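Local coordinates for Ribose/Galactose Isomerase (Vibrio parahaemolyticus, PDB 3ONO), which probably interconverts aldose and ketose sugar phosphates, as other members of the LacAB/RpiB isomerase family do, at residues Ile6-Glu11 with Ala16-Val21; Ala22-Ser27 with Leu127-Ile132; Ile52-Met57 with Val70-Gly75; Gly93-Leu96 with Asp100-Leu103; Thr185-Thr190 with Glu207-Leu212. One frame throughout, in Å; residues are numbered along the deposited sequence.

Contact 1: residues Ile6-Glu11 with Ala16-Val21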
# COMPACT_ATOMS: atom_id res chain seq x y z
N ILE A 6 -20.32 18.80 -2.24
CA ILE A 6 -19.85 17.42 -2.13
C ILE A 6 -20.81 16.58 -1.29
O ILE A 6 -21.13 16.96 -0.16
CB ILE A 6 -18.46 17.37 -1.46
CG1 ILE A 6 -17.49 18.31 -2.18
CG2 ILE A 6 -17.92 15.93 -1.43
CD1 ILE A 6 -16.16 18.56 -1.42
N ALA A 7 -21.27 15.46 -1.83
CA ALA A 7 -22.13 14.56 -1.05
C ALA A 7 -21.34 13.37 -0.54
O ALA A 7 -20.72 12.67 -1.34
CB ALA A 7 -23.31 14.07 -1.90
N LEU A 8 -21.39 13.12 0.76
CA LEU A 8 -20.81 11.91 1.34
C LEU A 8 -21.94 10.90 1.45
O LEU A 8 -23.03 11.24 1.92
CB LEU A 8 -20.24 12.19 2.73
CG LEU A 8 -19.82 10.98 3.54
CD1 LEU A 8 -18.68 10.26 2.82
CD2 LEU A 8 -19.37 11.45 4.94
N MSE A 9 -21.72 9.66 1.01
CA MSE A 9 -22.78 8.66 1.12
C MSE A 9 -22.20 7.29 1.45
O MSE A 9 -21.37 6.76 0.71
CB MSE A 9 -23.62 8.61 -0.17
CG MSE A 9 -22.83 8.34 -1.41
SE MSE A 9 -24.00 8.36 -2.97
CE MSE A 9 -24.41 10.24 -3.01
N MSE A 10 -22.62 6.75 2.59
CA MSE A 10 -22.10 5.48 3.08
C MSE A 10 -23.24 4.48 3.33
O MSE A 10 -24.39 4.88 3.53
CB MSE A 10 -21.20 5.69 4.31
CG MSE A 10 -19.90 6.33 3.91
SE MSE A 10 -18.89 7.01 5.42
CE MSE A 10 -18.53 5.29 6.27
N GLU A 11 -22.91 3.19 3.24
CA GLU A 11 -23.91 2.12 3.34
C GLU A 11 -23.77 1.32 4.65
O GLU A 11 -22.97 1.67 5.52
CB GLU A 11 -23.85 1.18 2.13
CG GLU A 11 -22.44 0.68 1.80
CD GLU A 11 -21.85 -0.22 2.88
OE1 GLU A 11 -20.94 0.25 3.57
OE2 GLU A 11 -22.29 -1.38 3.02
N ALA A 16 -21.14 2.57 10.91
CA ALA A 16 -20.59 2.96 12.22
C ALA A 16 -19.49 3.99 12.05
O ALA A 16 -19.23 4.78 12.95
CB ALA A 16 -20.05 1.75 12.97
N LYS A 17 -18.84 3.97 10.89
CA LYS A 17 -17.72 4.86 10.63
C LYS A 17 -18.11 6.19 10.01
O LYS A 17 -17.24 7.04 9.77
CB LYS A 17 -16.68 4.16 9.75
CG LYS A 17 -15.87 3.14 10.52
CD LYS A 17 -14.96 2.29 9.64
CE LYS A 17 -14.09 1.40 10.54
NZ LYS A 17 -13.31 0.39 9.76
N ASN A 18 -19.41 6.37 9.74
CA ASN A 18 -19.83 7.61 9.09
C ASN A 18 -19.50 8.87 9.90
O ASN A 18 -19.06 9.87 9.33
CB ASN A 18 -21.31 7.60 8.71
CG ASN A 18 -21.76 8.93 8.15
OD1 ASN A 18 -22.41 9.73 8.83
ND2 ASN A 18 -21.40 9.18 6.89
N ALA A 19 -19.69 8.83 11.22
CA ALA A 19 -19.38 10.00 12.04
C ALA A 19 -17.92 10.43 11.87
O ALA A 19 -17.62 11.62 11.71
CB ALA A 19 -19.71 9.75 13.52
N MSE A 20 -17.01 9.46 11.92
CA MSE A 20 -15.59 9.74 11.70
C MSE A 20 -15.37 10.34 10.31
O MSE A 20 -14.71 11.36 10.16
CB MSE A 20 -14.75 8.47 11.89
CG MSE A 20 -13.26 8.67 11.68
SE MSE A 20 -12.77 8.28 9.83
CE MSE A 20 -13.47 6.46 9.73
N VAL A 21 -15.92 9.71 9.27
CA VAL A 21 -15.62 10.18 7.93
C VAL A 21 -16.21 11.56 7.68
O VAL A 21 -15.55 12.45 7.14
CB VAL A 21 -16.11 9.20 6.84
CG1 VAL A 21 -15.84 9.78 5.47
CG2 VAL A 21 -15.42 7.86 6.99
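Met-10, a selenomethionine, meets helix 18-31 with the last two atoms of its chain. Its SE lies 3.8 Å from CB of Val-21, while its CE reaches past to the backbone at the start of the helix, 3.9 Å from C of Lys-17. A bend at the last torsion (chi3 65°) turns this methyl along the first helical turn after an otherwise extended chain. CB of Asn-18 flanks the selenium at 4.1 Å, so the heavy atom sits between two side chains one turn apart on the helix. Leu-8 supplies the second apolar contact: its CD1 and CD2 both lie 3.9 Å from CG1 of Val-21, the two methyls straddling that single branch. The side chain of Asn-18 runs past that of Leu-8 in the opposite direction.

Behind this first shell, the intervening Met-9 points to the other side of the sheet and packs on Leu-54 and Met-57. Backbone bonds tie Leu-8 to Phe-37 and Ala-7 to Val-71, fixing strand 5-8 between its two neighbours. The first helical turn is closed by Val-21 N to Lys-17 O at 3.0 Å, and NZ of Lys-17 bonds to Phe-117 O.

This is the first strand-to-helix step of a beta-alpha-beta unit in the alpha-beta-alpha sandwich. Between these segments the joint is largely dispersive, the selenium standing where the natural methionine would have sulfur, with the lysine's charge directed elsewhere.

Contact 2: residues Ala22-Ser27 with Leu127-Ile132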
# COMPACT_ATOMS: atom_id res chain seq x y z
N ALA A 22 -17.46 11.76 8.11
CA ALA A 22 -18.10 13.05 7.98
C ALA A 22 -17.32 14.12 8.73
O ALA A 22 -17.15 15.25 8.26
CB ALA A 22 -19.54 12.98 8.49
N GLY A 23 -16.84 13.74 9.91
CA GLY A 23 -15.98 14.63 10.70
C GLY A 23 -14.78 15.12 9.90
O GLY A 23 -14.52 16.32 9.82
N GLU A 24 -14.06 14.18 9.29
CA GLU A 24 -12.88 14.54 8.51
C GLU A 24 -13.28 15.34 7.27
O GLU A 24 -12.61 16.30 6.91
CB GLU A 24 -12.07 13.31 8.12
CG GLU A 24 -11.54 12.48 9.32
CD GLU A 24 -10.44 13.19 10.09
OE1 GLU A 24 -10.00 14.27 9.66
OE2 GLU A 24 -10.03 12.64 11.14
N LEU A 25 -14.37 14.95 6.61
CA LEU A 25 -14.77 15.63 5.38
C LEU A 25 -15.17 17.07 5.66
O LEU A 25 -14.77 18.00 4.96
CB LEU A 25 -15.90 14.88 4.64
CG LEU A 25 -16.26 15.42 3.26
CD1 LEU A 25 -15.03 15.36 2.33
CD2 LEU A 25 -17.40 14.60 2.67
N ASN A 26 -15.98 17.25 6.70
CA ASN A 26 -16.42 18.57 7.09
C ASN A 26 -15.24 19.44 7.48
O ASN A 26 -15.15 20.59 7.07
CB ASN A 26 -17.42 18.46 8.24
CG ASN A 26 -18.82 18.23 7.75
OD1 ASN A 26 -19.31 18.96 6.88
ND2 ASN A 26 -19.48 17.19 8.27
N SER A 27 -14.33 18.87 8.27
CA SER A 27 -13.12 19.58 8.68
C SER A 27 -12.29 20.01 7.47
O SER A 27 -11.98 21.20 7.30
CB SER A 27 -12.29 18.71 9.62
OG SER A 27 -11.07 19.33 9.95
N LEU A 127 -6.47 9.11 9.66
CA LEU A 127 -5.45 10.01 9.11
C LEU A 127 -5.42 9.92 7.59
O LEU A 127 -5.42 10.93 6.89
CB LEU A 127 -4.07 9.64 9.66
CG LEU A 127 -4.00 9.91 11.16
CD1 LEU A 127 -2.60 9.63 11.64
CD2 LEU A 127 -4.40 11.35 11.43
N ASN A 128 -5.39 8.69 7.08
CA ASN A 128 -5.40 8.48 5.64
C ASN A 128 -6.67 9.08 5.00
O ASN A 128 -6.60 9.69 3.93
CB ASN A 128 -5.26 6.98 5.34
CG ASN A 128 -5.10 6.69 3.87
OD1 ASN A 128 -4.16 7.16 3.24
ND2 ASN A 128 -6.02 5.89 3.32
N VAL A 129 -7.82 8.92 5.65
CA VAL A 129 -9.05 9.53 5.13
C VAL A 129 -8.88 11.04 5.05
O VAL A 129 -9.18 11.67 4.03
CB VAL A 129 -10.24 9.22 6.04
CG1 VAL A 129 -11.49 10.03 5.63
CG2 VAL A 129 -10.53 7.72 6.06
N ARG A 130 -8.38 11.64 6.13
CA ARG A 130 -8.13 13.08 6.14
C ARG A 130 -7.23 13.52 4.98
O ARG A 130 -7.53 14.49 4.28
CB ARG A 130 -7.48 13.49 7.47
CG ARG A 130 -7.24 14.99 7.60
CD ARG A 130 -6.53 15.32 8.94
NE ARG A 130 -7.28 14.77 10.06
CZ ARG A 130 -6.77 14.46 11.26
NH1 ARG A 130 -5.48 14.63 11.53
NH2 ARG A 130 -7.58 13.96 12.19
N TYR A 131 -6.12 12.80 4.81
CA TYR A 131 -5.11 13.16 3.82
C TYR A 131 -5.68 12.99 2.40
O TYR A 131 -5.37 13.77 1.48
CB TYR A 131 -3.88 12.29 4.00
CG TYR A 131 -3.16 12.42 5.34
CD1 TYR A 131 -3.50 13.41 6.26
CD2 TYR A 131 -2.13 11.54 5.67
CE1 TYR A 131 -2.81 13.52 7.48
CE2 TYR A 131 -1.45 11.65 6.86
CZ TYR A 131 -1.80 12.62 7.77
OH TYR A 131 -1.09 12.69 8.95
N ILE A 132 -6.48 11.96 2.22
CA ILE A 132 -7.18 11.78 0.94
C ILE A 132 -8.04 12.99 0.63
O ILE A 132 -8.03 13.50 -0.50
CB ILE A 132 -8.04 10.49 0.95
CG1 ILE A 132 -7.15 9.25 0.76
CG2 ILE A 132 -9.19 10.58 -0.13
CD1 ILE A 132 -7.89 7.92 1.11
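Glu-24 and Arg-130 form a two-pronged salt bridge between helices 18-31 and 125-136. The arginine offers its side, NE and NH2, rather than its far end. Its NE to OE1 of Glu-24 is 2.8 Å and almost straight (178°), with the oxygen practically in the guanidinium plane. The second prong, NH2 to OE2, is 3.0 Å and more bent. NE meets OE1 on the syn side but out of the carboxylate plane, whereas NH2 takes the syn lone pair of OE2; the two planes are turned 40° apart.

The torsions of both side chains put the groups there. Arg-130 runs out straight through chi2 and then kinks at chi3 (-54°), which swings its NE edge round to the glutamate; OE1 also rests 3.4 Å from CB of the same arginine. Glu-24 bends at its second torsion, bringing the carboxylate across. Beneath the charges, CB of Glu-24 touches CG1 of Val-129 at 4.2 Å.

Helix 125-136 also meets a second subunit, where Tyr-131 makes a cation-pi contact with Lys-135 of that subunit. Although Glu-126 touches Glu-24, the two arginine bonds probably favour the ionised carboxylate and limit rotation of both groups.

Contact 3: residues Ile52-Met57 with Val70-Gly75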
# COMPACT_ATOMS: atom_id res chain seq x y z
N ILE A 52 -25.74 -0.79 -3.54
CA ILE A 52 -26.57 -0.63 -4.72
C ILE A 52 -27.27 0.73 -4.67
O ILE A 52 -27.30 1.47 -5.66
CB ILE A 52 -27.66 -1.74 -4.82
CG1 ILE A 52 -27.01 -3.12 -4.92
CG2 ILE A 52 -28.57 -1.49 -6.06
CD1 ILE A 52 -26.13 -3.32 -6.15
N HIS A 53 -27.85 1.07 -3.52
CA HIS A 53 -28.55 2.33 -3.40
C HIS A 53 -27.58 3.49 -3.57
O HIS A 53 -27.95 4.52 -4.12
CB HIS A 53 -29.25 2.43 -2.04
CG HIS A 53 -30.19 1.29 -1.78
ND1 HIS A 53 -29.93 0.32 -0.83
CD2 HIS A 53 -31.37 0.96 -2.36
CE1 HIS A 53 -30.92 -0.55 -0.83
NE2 HIS A 53 -31.81 -0.19 -1.75
N LEU A 54 -26.35 3.32 -3.10
CA LEU A 54 -25.37 4.40 -3.25
C LEU A 54 -25.21 4.84 -4.70
O LEU A 54 -25.14 6.04 -5.00
CB LEU A 54 -24.01 3.98 -2.66
CG LEU A 54 -23.99 3.64 -1.17
CD1 LEU A 54 -22.56 3.24 -0.73
CD2 LEU A 54 -24.50 4.81 -0.31
N GLY A 55 -25.08 3.89 -5.61
CA GLY A 55 -24.90 4.23 -7.01
C GLY A 55 -26.09 5.01 -7.55
O GLY A 55 -25.94 5.98 -8.32
N ILE A 56 -27.29 4.59 -7.17
CA ILE A 56 -28.51 5.27 -7.65
C ILE A 56 -28.55 6.70 -7.10
O ILE A 56 -28.87 7.65 -7.84
CB ILE A 56 -29.77 4.50 -7.21
CG1 ILE A 56 -29.81 3.14 -7.90
CG2 ILE A 56 -31.05 5.29 -7.53
CD1 ILE A 56 -30.72 2.13 -7.20
N MSE A 57 -28.24 6.84 -5.82
CA MSE A 57 -28.13 8.17 -5.21
C MSE A 57 -27.08 9.03 -5.89
O MSE A 57 -27.31 10.22 -6.13
CB MSE A 57 -27.82 8.04 -3.70
CG MSE A 57 -28.90 7.23 -3.00
SE MSE A 57 -28.33 6.50 -1.30
CE MSE A 57 -28.67 8.12 -0.31
N VAL A 70 -19.09 13.29 -5.43
CA VAL A 70 -19.56 12.29 -4.48
C VAL A 70 -18.39 11.59 -3.79
O VAL A 70 -17.46 11.14 -4.45
CB VAL A 70 -20.45 11.25 -5.19
CG1 VAL A 70 -20.65 10.00 -4.31
CG2 VAL A 70 -21.79 11.90 -5.59
N VAL A 71 -18.44 11.50 -2.47
CA VAL A 71 -17.49 10.69 -1.72
C VAL A 71 -18.28 9.49 -1.22
O VAL A 71 -19.31 9.65 -0.58
CB VAL A 71 -16.89 11.43 -0.54
CG1 VAL A 71 -16.04 10.46 0.32
CG2 VAL A 71 -16.00 12.59 -1.02
N THR A 72 -17.82 8.28 -1.53
CA THR A 72 -18.55 7.10 -1.10
C THR A 72 -17.54 6.01 -0.77
O THR A 72 -16.34 6.29 -0.65
CB THR A 72 -19.57 6.66 -2.19
OG1 THR A 72 -20.45 5.66 -1.65
CG2 THR A 72 -18.86 6.14 -3.44
N GLY A 73 -18.01 4.77 -0.63
CA GLY A 73 -17.11 3.66 -0.37
C GLY A 73 -17.86 2.53 0.31
O GLY A 73 -19.07 2.58 0.46
N CYS A 74 -17.12 1.52 0.74
CA CYS A 74 -17.70 0.42 1.50
C CYS A 74 -16.51 -0.32 2.11
O CYS A 74 -15.46 0.30 2.30
CB CYS A 74 -18.61 -0.46 0.62
SG CYS A 74 -17.90 -0.98 -0.97
N GLY A 75 -16.65 -1.60 2.45
CA GLY A 75 -15.54 -2.28 3.14
C GLY A 75 -14.26 -2.25 2.31
O GLY A 75 -13.18 -1.92 2.81
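Leu-54 reaches from helix 51-63 to the end of strand 69-74 and meets it with one methyl. CD1 lies 3.3 Å from OG1 of Thr-72 and 3.7 Å from the carbonyl O of Gly-73, so a hydrocarbon tip rests against two oxygens. The leucine chain is extended at chi2 (180°), which carries CD1 forward to the strand, while its CB stays 4.1 Å from OG1 of Thr-72. The two side chains meet at a slant, the methyl coming up beside the hydroxyl.

Thr-72 turns OG1 to the helix because the oxygen stands opposite the backbone N (chi1 -169°), leaving CG2 in the cramped place between N and the carbonyl carbon. The hydroxyl is not without a polar partner: it hydrogen-bonds to Met-9 O in the segment 6-11 that runs alongside, and the leucine methyl lies beside that linkage. Strand 69-74 is the middle strand of the five-stranded parallel sheet, and helix 51-63 is one of the helices laid over a face of that sheet in the alpha-beta-alpha sandwich. On the same face Thr-72 also packs on Ala-80 and Cys-84 of helix 78-85, so the threonine sits where two helices converge on the strand.

Gly-73 takes part through its backbone. Its phi of 156° would press a CB against the carbonyl O of Thr-72, a conformation that calls for glycine, and its own carbonyl is presented to Leu-54. Glu-11, from the loop after strand 5-8, packs against Leu-54 and Cys-74.

Contact 4: residues Gly93-Leu96 with Asp100-Leu103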
# COMPACT_ATOMS: atom_id res chain seq x y z
N GLY A 93 -13.72 6.93 -9.32
CA GLY A 93 -12.44 6.23 -9.19
C GLY A 93 -12.28 5.56 -7.83
O GLY A 93 -13.00 5.87 -6.90
N TYR A 94 -11.33 4.63 -7.69
CA TYR A 94 -10.97 4.16 -6.36
C TYR A 94 -10.09 5.22 -5.69
O TYR A 94 -9.46 6.03 -6.37
CB TYR A 94 -10.23 2.80 -6.41
CG TYR A 94 -8.85 2.83 -7.04
CD1 TYR A 94 -7.75 3.31 -6.31
CD2 TYR A 94 -8.63 2.39 -8.34
CE1 TYR A 94 -6.46 3.37 -6.88
CE2 TYR A 94 -7.33 2.42 -8.92
CZ TYR A 94 -6.26 2.91 -8.18
OH TYR A 94 -5.00 2.98 -8.74
N CYS A 95 -10.05 5.23 -4.37
CA CYS A 95 -9.15 6.13 -3.70
C CYS A 95 -8.69 5.49 -2.41
O CYS A 95 -9.47 5.41 -1.47
CB CYS A 95 -9.86 7.44 -3.39
SG CYS A 95 -8.69 8.73 -3.06
N LEU A 96 -7.45 5.03 -2.39
CA LEU A 96 -6.93 4.28 -1.25
C LEU A 96 -5.84 5.01 -0.47
O LEU A 96 -5.58 4.70 0.69
CB LEU A 96 -6.39 2.93 -1.73
CG LEU A 96 -7.44 2.07 -2.43
CD1 LEU A 96 -6.80 0.78 -2.89
CD2 LEU A 96 -8.63 1.79 -1.52
N ASP A 100 -3.66 8.89 -4.99
CA ASP A 100 -4.77 8.44 -5.85
C ASP A 100 -5.72 9.58 -6.19
O ASP A 100 -6.24 9.68 -7.30
CB ASP A 100 -5.61 7.34 -5.19
CG ASP A 100 -4.85 6.02 -5.01
OD1 ASP A 100 -3.88 5.77 -5.75
OD2 ASP A 100 -5.25 5.21 -4.14
N ALA A 101 -6.02 10.40 -5.18
CA ALA A 101 -7.00 11.47 -5.31
C ALA A 101 -6.47 12.54 -6.27
O ALA A 101 -7.20 13.02 -7.16
CB ALA A 101 -7.30 12.10 -3.95
N PHE A 102 -5.22 12.92 -6.07
CA PHE A 102 -4.61 13.90 -6.95
C PHE A 102 -4.59 13.42 -8.41
O PHE A 102 -5.06 14.13 -9.30
CB PHE A 102 -3.20 14.24 -6.52
CG PHE A 102 -2.54 15.23 -7.43
CD1 PHE A 102 -2.91 16.56 -7.40
CD2 PHE A 102 -1.61 14.81 -8.35
CE1 PHE A 102 -2.33 17.47 -8.26
CE2 PHE A 102 -1.01 15.72 -9.22
CZ PHE A 102 -1.37 17.04 -9.17
N LEU A 103 -4.06 12.22 -8.64
CA LEU A 103 -3.99 11.66 -9.99
C LEU A 103 -5.38 11.49 -10.60
O LEU A 103 -5.58 11.77 -11.79
CB LEU A 103 -3.27 10.32 -10.00
CG LEU A 103 -1.79 10.40 -9.64
CD1 LEU A 103 -1.20 9.01 -9.51
CD2 LEU A 103 -1.05 11.23 -10.72
O HOH W 1 -4.12 5.81 -8.47
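OD2 of Asp-100 accepts the backbone N-H of Leu-96 at 2.8 Å, through the lone pair that faces away from OD1, and it also takes the N-H of Glu-97. The Leu-96 bond is moderately straight (157°). Two successive amides just ahead of helix 98-108 are thus gathered by one carboxylate oxygen, itself carried on the first turn of that helix. The same oxygen lies at the rim of the Tyr-94 ring, near its plane and 3.5 Å from CE1, while the carboxylate stands almost perpendicular to the ring (87°). CG of Tyr-94 lies between its backbone N and carbonyl carbon (chi1 68°), from where the CE1 edge faces the carboxylate.

A water donates to OD1 at 2.7 Å and to OH of Tyr-94 at 3.0 Å, and Lys-119 of a third subunit adds a salt bridge to OD1. The Tyr-94 hydroxyl itself bonds to Thr-76 O of that subunit.

The contact closes the strand-to-helix turn of the beta-alpha-beta unit of strand 92-94, helix 98-108 and strand 112-116. With amides on one oxygen and a lysine and water on the other, Asp-100 is probably kept ionised, and its charge links this turn to a subunit interface.

Contact 5: residues Thr185-Thr190 with Glu207-Leu212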
# COMPACT_ATOMS: atom_id res chain seq x y z
N THR A 185 -36.04 3.33 -2.04
CA THR A 185 -35.16 3.24 -0.87
C THR A 185 -34.04 4.26 -0.99
O THR A 185 -33.72 4.96 -0.04
CB THR A 185 -34.58 1.82 -0.72
OG1 THR A 185 -35.65 0.91 -0.40
CG2 THR A 185 -33.52 1.80 0.42
N ALA A 186 -33.47 4.37 -2.19
CA ALA A 186 -32.34 5.29 -2.41
C ALA A 186 -32.71 6.74 -2.07
O ALA A 186 -31.88 7.48 -1.52
CB ALA A 186 -31.82 5.18 -3.86
N VAL A 187 -33.93 7.16 -2.39
CA VAL A 187 -34.31 8.56 -2.18
C VAL A 187 -35.12 8.74 -0.90
O VAL A 187 -35.64 9.82 -0.65
CB VAL A 187 -35.11 9.12 -3.37
CG1 VAL A 187 -34.37 8.85 -4.67
CG2 VAL A 187 -36.49 8.50 -3.41
N GLY A 188 -35.20 7.69 -0.09
CA GLY A 188 -36.07 7.69 1.07
C GLY A 188 -35.72 8.53 2.29
O GLY A 188 -36.61 8.92 3.03
N SER A 189 -34.44 8.84 2.53
CA SER A 189 -34.06 9.50 3.78
C SER A 189 -34.29 11.01 3.76
O SER A 189 -34.25 11.64 2.70
CB SER A 189 -32.60 9.22 4.14
OG SER A 189 -31.76 10.23 3.59
N THR A 190 -34.49 11.60 4.94
CA THR A 190 -34.64 13.04 5.06
C THR A 190 -33.38 13.78 4.62
O THR A 190 -33.48 14.83 3.96
CB THR A 190 -35.02 13.48 6.50
OG1 THR A 190 -34.04 12.99 7.43
CG2 THR A 190 -36.36 12.93 6.88
N GLU A 207 -39.33 15.74 -10.61
CA GLU A 207 -40.69 15.23 -10.73
C GLU A 207 -40.73 13.72 -10.59
O GLU A 207 -41.63 13.17 -9.95
CB GLU A 207 -41.34 15.69 -12.04
CG GLU A 207 -41.78 17.15 -12.02
CD GLU A 207 -42.73 17.47 -10.87
OE1 GLU A 207 -43.79 16.81 -10.77
OE2 GLU A 207 -42.41 18.37 -10.06
N TYR A 208 -39.74 13.04 -11.16
CA TYR A 208 -39.67 11.59 -11.04
C TYR A 208 -39.45 11.18 -9.59
O TYR A 208 -40.15 10.30 -9.08
CB TYR A 208 -38.54 11.02 -11.91
CG TYR A 208 -38.22 9.58 -11.58
CD1 TYR A 208 -39.14 8.57 -11.82
CD2 TYR A 208 -36.98 9.24 -11.01
CE1 TYR A 208 -38.86 7.25 -11.51
CE2 TYR A 208 -36.69 7.92 -10.71
CZ TYR A 208 -37.62 6.93 -10.95
OH TYR A 208 -37.35 5.63 -10.64
N VAL A 209 -38.48 11.81 -8.93
CA VAL A 209 -38.21 11.53 -7.52
C VAL A 209 -39.47 11.79 -6.67
O VAL A 209 -39.86 10.95 -5.86
CB VAL A 209 -37.02 12.33 -6.98
CG1 VAL A 209 -36.91 12.17 -5.47
CG2 VAL A 209 -35.73 11.86 -7.68
N LYS A 210 -40.12 12.93 -6.88
CA LYS A 210 -41.36 13.25 -6.17
C LYS A 210 -42.41 12.14 -6.29
O LYS A 210 -43.09 11.79 -5.32
CB LYS A 210 -41.96 14.57 -6.65
CG LYS A 210 -41.22 15.80 -6.14
CD LYS A 210 -41.92 17.11 -6.49
CE LYS A 210 -41.10 18.30 -5.98
NZ LYS A 210 -41.85 19.59 -5.96
N SER A 211 -42.53 11.58 -7.49
CA SER A 211 -43.52 10.54 -7.74
C SER A 211 -43.28 9.27 -6.94
O SER A 211 -44.20 8.46 -6.75
CB SER A 211 -43.59 10.23 -9.24
OG SER A 211 -42.56 9.36 -9.66
N LEU A 212 -42.04 9.06 -6.48
CA LEU A 212 -41.73 7.89 -5.67
C LEU A 212 -42.09 8.08 -4.19
O LEU A 212 -42.22 7.10 -3.44
CB LEU A 212 -40.23 7.55 -5.79
CG LEU A 212 -39.71 7.22 -7.19
CD1 LEU A 212 -38.17 7.08 -7.14
CD2 LEU A 212 -40.34 5.97 -7.73
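Val-187 and Val-209 stand where the two backbones come nearest, 7.2 Å between their CA atoms. Val-187 is the first residue to leave helical angles after helix 180-186, and the chain then turns through Gly-188, whose N bonds to Thr-185 O at 3.1 Å. Ser-189 follows as the N-cap of helix 190-199, its OG taking Phe-192 N. Residues 207-212 belong to helix 203-212, where the Ser-211 hydroxyl folds back to donate to Tyr-208 O at 2.7 Å.

Between the segments the contact is purely apolar. CB of Val-187 faces CG1 of Val-209 at 4.1 Å, and CG2 of Val-187 meets CD1 of Leu-212 at a looser 4.3 Å. In Val-187, CG1 lies anti to the carbonyl carbon and CG2 between the backbone N and that carbon (chi1 -51°), and it is from this second position that the branch meets Leu-212. Val-209 and Leu-212, three residues apart and so on the same side of their helix, receive the valine side by side.

These segments belong to the all-helical C-terminal part of the chain, where helices 180-186, 190-199 and 203-212 follow one another and pack together. Helix 190-199 shares in the cluster: Phe-192 packs on Val-187, and Phe-196 and Phe-197 on Val-209. Val-187 also touches Ile-60 of helix 51-63, which ties this helical part to the sandwich. Leu-212 turns its CG over one face of the Tyr-208 ring, toward the rim.

Contacts 1, 3 and 4 all set a helix against the same parallel sheet. All five contacts are buried, but contact 3 lies deepest, about 6 Å from the chain's centre to its own, and contact 5 is the most peripheral, at about 18 Å. Contacts 1 and 2 share helix 18-31, one facing the sheet and the other a neighbouring helix. Contacts 1 and 3 meet through adjacent strands, and contacts 3 and 5 through helix 51-63 against Ala-186. Charge enters at contacts 2 and 4: within the chain in contact 2, and shared with a third subunit in contact 4. Contacts 1 and 5 rely mainly on apolar side chains, whereas contact 3 sets a methyl against two oxygens.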